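McyG protein (Microcystis aeruginosa PCC 7806, PDB 4R0M) probably activates a phenylalanine-type starter as its adenylate, for loading onto a peptidyl carrier domain in the biosynthesis of microcystin. Local coordinates at residues Asp54-Lys65 with Glu157-Leu168. Residues are numbered along the deposited sequence; the frame is centred on the assembly and turned at random.
Sequences DALVILNGLEQK and ELRKAPSKIEQL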
# COMPACT_ATOMS: atom_id res chain seq x y z
N ASP A 54 -6.58 22.16 14.97
CA ASP A 54 -6.59 22.39 13.53
C ASP A 54 -7.78 21.68 12.88
O ASP A 54 -8.50 22.27 12.06
CB ASP A 54 -5.27 21.92 12.91
CG ASP A 54 -5.05 22.44 11.50
OD1 ASP A 54 -5.79 23.33 11.03
OD2 ASP A 54 -4.09 21.96 10.85
N ALA A 55 -7.99 20.42 13.26
CA ALA A 55 -9.12 19.63 12.78
C ALA A 55 -10.48 20.27 13.06
O ALA A 55 -11.36 20.26 12.20
CB ALA A 55 -9.06 18.22 13.36
N LEU A 56 -10.64 20.84 14.25
CA LEU A 56 -11.89 21.52 14.64
C LEU A 56 -12.19 22.73 13.75
O LEU A 56 -13.35 22.97 13.41
CB LEU A 56 -11.84 21.97 16.11
CG LEU A 56 -11.97 20.93 17.23
CD1 LEU A 56 -11.82 21.61 18.59
CD2 LEU A 56 -13.29 20.18 17.15
N VAL A 57 -11.15 23.47 13.39
CA VAL A 57 -11.28 24.64 12.52
C VAL A 57 -11.72 24.21 11.12
O VAL A 57 -12.65 24.79 10.56
CB VAL A 57 -9.96 25.45 12.44
CG1 VAL A 57 -10.08 26.60 11.45
CG2 VAL A 57 -9.57 25.98 13.81
N ILE A 58 -11.07 23.18 10.58
CA ILE A 58 -11.41 22.63 9.27
C ILE A 58 -12.82 22.05 9.29
O ILE A 58 -13.60 22.26 8.35
CB ILE A 58 -10.39 21.55 8.82
CG1 ILE A 58 -9.01 22.19 8.62
CG2 ILE A 58 -10.85 20.87 7.53
CD1 ILE A 58 -7.85 21.24 8.82
N LEU A 59 -13.15 21.32 10.36
CA LEU A 59 -14.48 20.76 10.55
C LEU A 59 -15.58 21.82 10.51
O LEU A 59 -16.62 21.62 9.89
CB LEU A 59 -14.56 19.97 11.87
CG LEU A 59 -15.91 19.36 12.28
CD1 LEU A 59 -16.51 18.49 11.18
CD2 LEU A 59 -15.74 18.57 13.57
N ASN A 60 -15.33 22.96 11.16
CA ASN A 60 -16.26 24.08 11.14
C ASN A 60 -16.42 24.64 9.73
O ASN A 60 -17.52 24.99 9.31
CB ASN A 60 -15.81 25.18 12.11
CG ASN A 60 -16.80 26.32 12.20
OD1 ASN A 60 -17.98 26.12 12.50
ND2 ASN A 60 -16.33 27.54 11.94
N GLY A 61 -15.30 24.72 9.00
CA GLY A 61 -15.32 25.09 7.59
C GLY A 61 -16.16 24.15 6.76
O GLY A 61 -16.92 24.59 5.89
N LEU A 62 -16.04 22.85 7.03
CA LEU A 62 -16.85 21.84 6.35
C LEU A 62 -18.34 22.03 6.63
O LEU A 62 -19.15 22.03 5.70
CB LEU A 62 -16.40 20.42 6.74
CG LEU A 62 -15.06 19.92 6.19
CD1 LEU A 62 -14.56 18.72 6.97
CD2 LEU A 62 -15.17 19.58 4.70
N GLU A 63 -18.69 22.19 7.91
CA GLU A 63 -20.07 22.44 8.33
C GLU A 63 -20.67 23.68 7.67
O GLU A 63 -21.82 23.66 7.24
CB GLU A 63 -20.15 22.57 9.86
CG GLU A 63 -20.06 21.25 10.62
CD GLU A 63 -20.20 21.43 12.12
OE1 GLU A 63 -19.41 22.20 12.72
OE2 GLU A 63 -21.09 20.80 12.72
N GLN A 64 -19.88 24.75 7.58
CA GLN A 64 -20.32 26.00 6.97
C GLN A 64 -20.57 25.88 5.47
O GLN A 64 -21.33 26.68 4.90
CB GLN A 64 -19.32 27.13 7.26
CG GLN A 64 -19.48 27.75 8.64
CD GLN A 64 -18.50 28.89 8.88
OE1 GLN A 64 -17.92 29.45 7.95
NE2 GLN A 64 -18.31 29.24 10.15
N LYS A 65 -19.94 24.90 4.83
CA LYS A 65 -20.17 24.63 3.41
C LYS A 65 -21.35 23.69 3.18
O LYS A 65 -21.68 23.36 2.04
CB LYS A 65 -18.90 24.07 2.74
CG LYS A 65 -17.71 25.03 2.73
CD LYS A 65 -17.89 26.17 1.74
CE LYS A 65 -16.99 27.35 2.10
NZ LYS A 65 -16.94 28.37 1.02
N GLU A 157 -8.67 27.22 2.72
CA GLU A 157 -9.88 28.03 2.70
C GLU A 157 -10.80 27.65 3.86
O GLU A 157 -11.46 28.51 4.44
CB GLU A 157 -10.61 27.92 1.36
CG GLU A 157 -11.59 29.06 1.11
CD GLU A 157 -12.61 28.76 0.03
OE1 GLU A 157 -12.27 28.09 -0.97
OE2 GLU A 157 -13.78 29.19 0.18
N LEU A 158 -10.83 26.36 4.18
CA LEU A 158 -11.61 25.85 5.32
C LEU A 158 -11.01 26.29 6.65
O LEU A 158 -11.72 26.43 7.64
CB LEU A 158 -11.71 24.32 5.28
CG LEU A 158 -12.41 23.64 4.09
CD1 LEU A 158 -12.06 22.17 4.08
CD2 LEU A 158 -13.91 23.83 4.12
N ARG A 159 -9.69 26.50 6.66
CA ARG A 159 -8.98 27.00 7.83
C ARG A 159 -9.30 28.47 8.12
O ARG A 159 -9.05 28.96 9.22
CB ARG A 159 -7.47 26.82 7.65
CG ARG A 159 -6.96 25.40 7.86
CD ARG A 159 -5.45 25.38 8.02
NE ARG A 159 -4.96 24.05 8.38
CZ ARG A 159 -4.30 23.23 7.56
NH1 ARG A 159 -4.03 23.60 6.32
NH2 ARG A 159 -3.90 22.04 8.00
N LYS A 160 -9.90 29.13 7.17
CA LYS A 160 -10.27 30.51 7.30
C LYS A 160 -11.61 30.70 7.91
O LYS A 160 -12.00 31.80 8.19
CB LYS A 160 -10.31 31.14 5.93
CG LYS A 160 -8.98 31.31 5.28
CD LYS A 160 -9.18 32.13 4.04
CE LYS A 160 -7.99 32.05 3.12
NZ LYS A 160 -6.76 32.65 3.69
N ALA A 161 -12.34 29.62 8.10
CA ALA A 161 -13.70 29.72 8.53
C ALA A 161 -13.80 30.37 9.88
O ALA A 161 -13.00 30.12 10.79
CB ALA A 161 -14.37 28.38 8.54
N PRO A 162 -14.72 31.32 9.97
CA PRO A 162 -14.90 31.99 11.25
C PRO A 162 -15.31 30.80 12.03
O PRO A 162 -16.24 30.09 11.65
CB PRO A 162 -16.10 32.90 11.00
CG PRO A 162 -16.89 32.19 9.96
CD PRO A 162 -15.89 31.49 9.08
N SER A 163 -14.62 30.54 13.13
CA SER A 163 -14.80 29.27 13.74
C SER A 163 -15.76 29.35 14.90
O SER A 163 -15.41 29.71 16.02
CB SER A 163 -13.46 28.69 14.12
OG SER A 163 -12.56 28.88 13.06
N LYS A 164 -16.99 28.97 14.58
CA LYS A 164 -18.10 29.08 15.47
C LYS A 164 -18.19 27.64 15.92
O LYS A 164 -19.09 26.90 15.55
CB LYS A 164 -19.38 29.45 14.72
CG LYS A 164 -19.47 30.83 14.08
CD LYS A 164 -20.82 30.93 13.39
CE LYS A 164 -21.08 32.27 12.71
NZ LYS A 164 -22.41 32.29 12.03
N ILE A 165 -17.22 27.22 16.69
CA ILE A 165 -17.16 25.78 16.96
C ILE A 165 -18.19 25.34 18.00
O ILE A 165 -18.27 25.90 19.10
CB ILE A 165 -15.73 25.34 17.38
CG1 ILE A 165 -14.67 25.97 16.46
CG2 ILE A 165 -15.62 23.82 17.36
CD1 ILE A 165 -13.29 26.05 17.07
N GLU A 166 -18.98 24.34 17.62
CA GLU A 166 -19.98 23.74 18.50
C GLU A 166 -19.42 22.43 19.08
O GLU A 166 -18.27 22.08 18.81
CB GLU A 166 -21.28 23.50 17.72
CG GLU A 166 -22.56 23.80 18.49
CD GLU A 166 -23.10 22.60 19.23
OE1 GLU A 166 -23.41 21.58 18.58
OE2 GLU A 166 -23.24 22.68 20.47
N GLN A 167 -20.22 21.73 19.87
CA GLN A 167 -19.82 20.47 20.50
C GLN A 167 -19.68 19.34 19.47
O GLN A 167 -20.38 19.32 18.46
CB GLN A 167 -20.81 20.06 21.59
CG GLN A 167 -21.00 21.08 22.71
CD GLN A 167 -20.00 20.94 23.85
OE1 GLN A 167 -18.96 20.29 23.72
NE2 GLN A 167 -20.32 21.56 24.98
N LEU A 168 -18.76 18.42 19.75
CA LEU A 168 -18.53 17.26 18.88
C LEU A 168 -19.62 16.21 19.05
O LEU A 168 -20.12 16.02 20.16
CB LEU A 168 -17.15 16.65 19.17
CG LEU A 168 -15.92 17.43 18.70
CD1 LEU A 168 -14.65 16.83 19.29
CD2 LEU A 168 -15.84 17.48 17.18
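Arg159 grips Asp54 side-on with two nitrogens, one to each carboxylate oxygen. NE gives a nearly straight bond (168°) of 2.9 Å to the syn lone pair of Asp54 OD1. NH2 lies 2.9 Å from Asp54 OD2. The two flat groups are nearly coplanar, 23° apart. The arginine chain runs extended from CG to NE, its CG beside Ile58 CG1. Its NH1 forms a salt bridge with Asp82 and its NH2 also bonds Gln81 O, while Gln46 shares Asp54 OD2. An alanine in place of Arg159 would probably leave the carboxylates of Asp54 and Asp82 without their shared positive mate. Just past the C-terminal end of helix 48-64, Lys65 NZ makes a weak salt bridge with Glu157 OE2.

Among backbone acceptors, Pro162 O takes a bond of 2.7 Å from Gln64 NE2. This bond is bent at the hydrogen (131°).

The apolar packing has two patches. Leu158, with CG anti to its carbonyl carbon, sets CD2 3.5 Å from Gly61 C and CD1 3.9 Å from Ile58 CG2. Gly61 has no side chain, and Ala161 CB sits 3.6 Å from its CA. Further along, Leu168 CD2 meets Leu56 CD2 at 3.7 Å and also touches Leu59.

The contact joins helix 48-64 to short helix 155-158 and the turn and loop that follow it, next to strand 152-154, an outer strand of the four-stranded parallel sheet in the AMP-binding region. Its chemistry implies close apolar packing at Gly61, with the firm charge pairing at Asp54 and only a weak pair at Lys65.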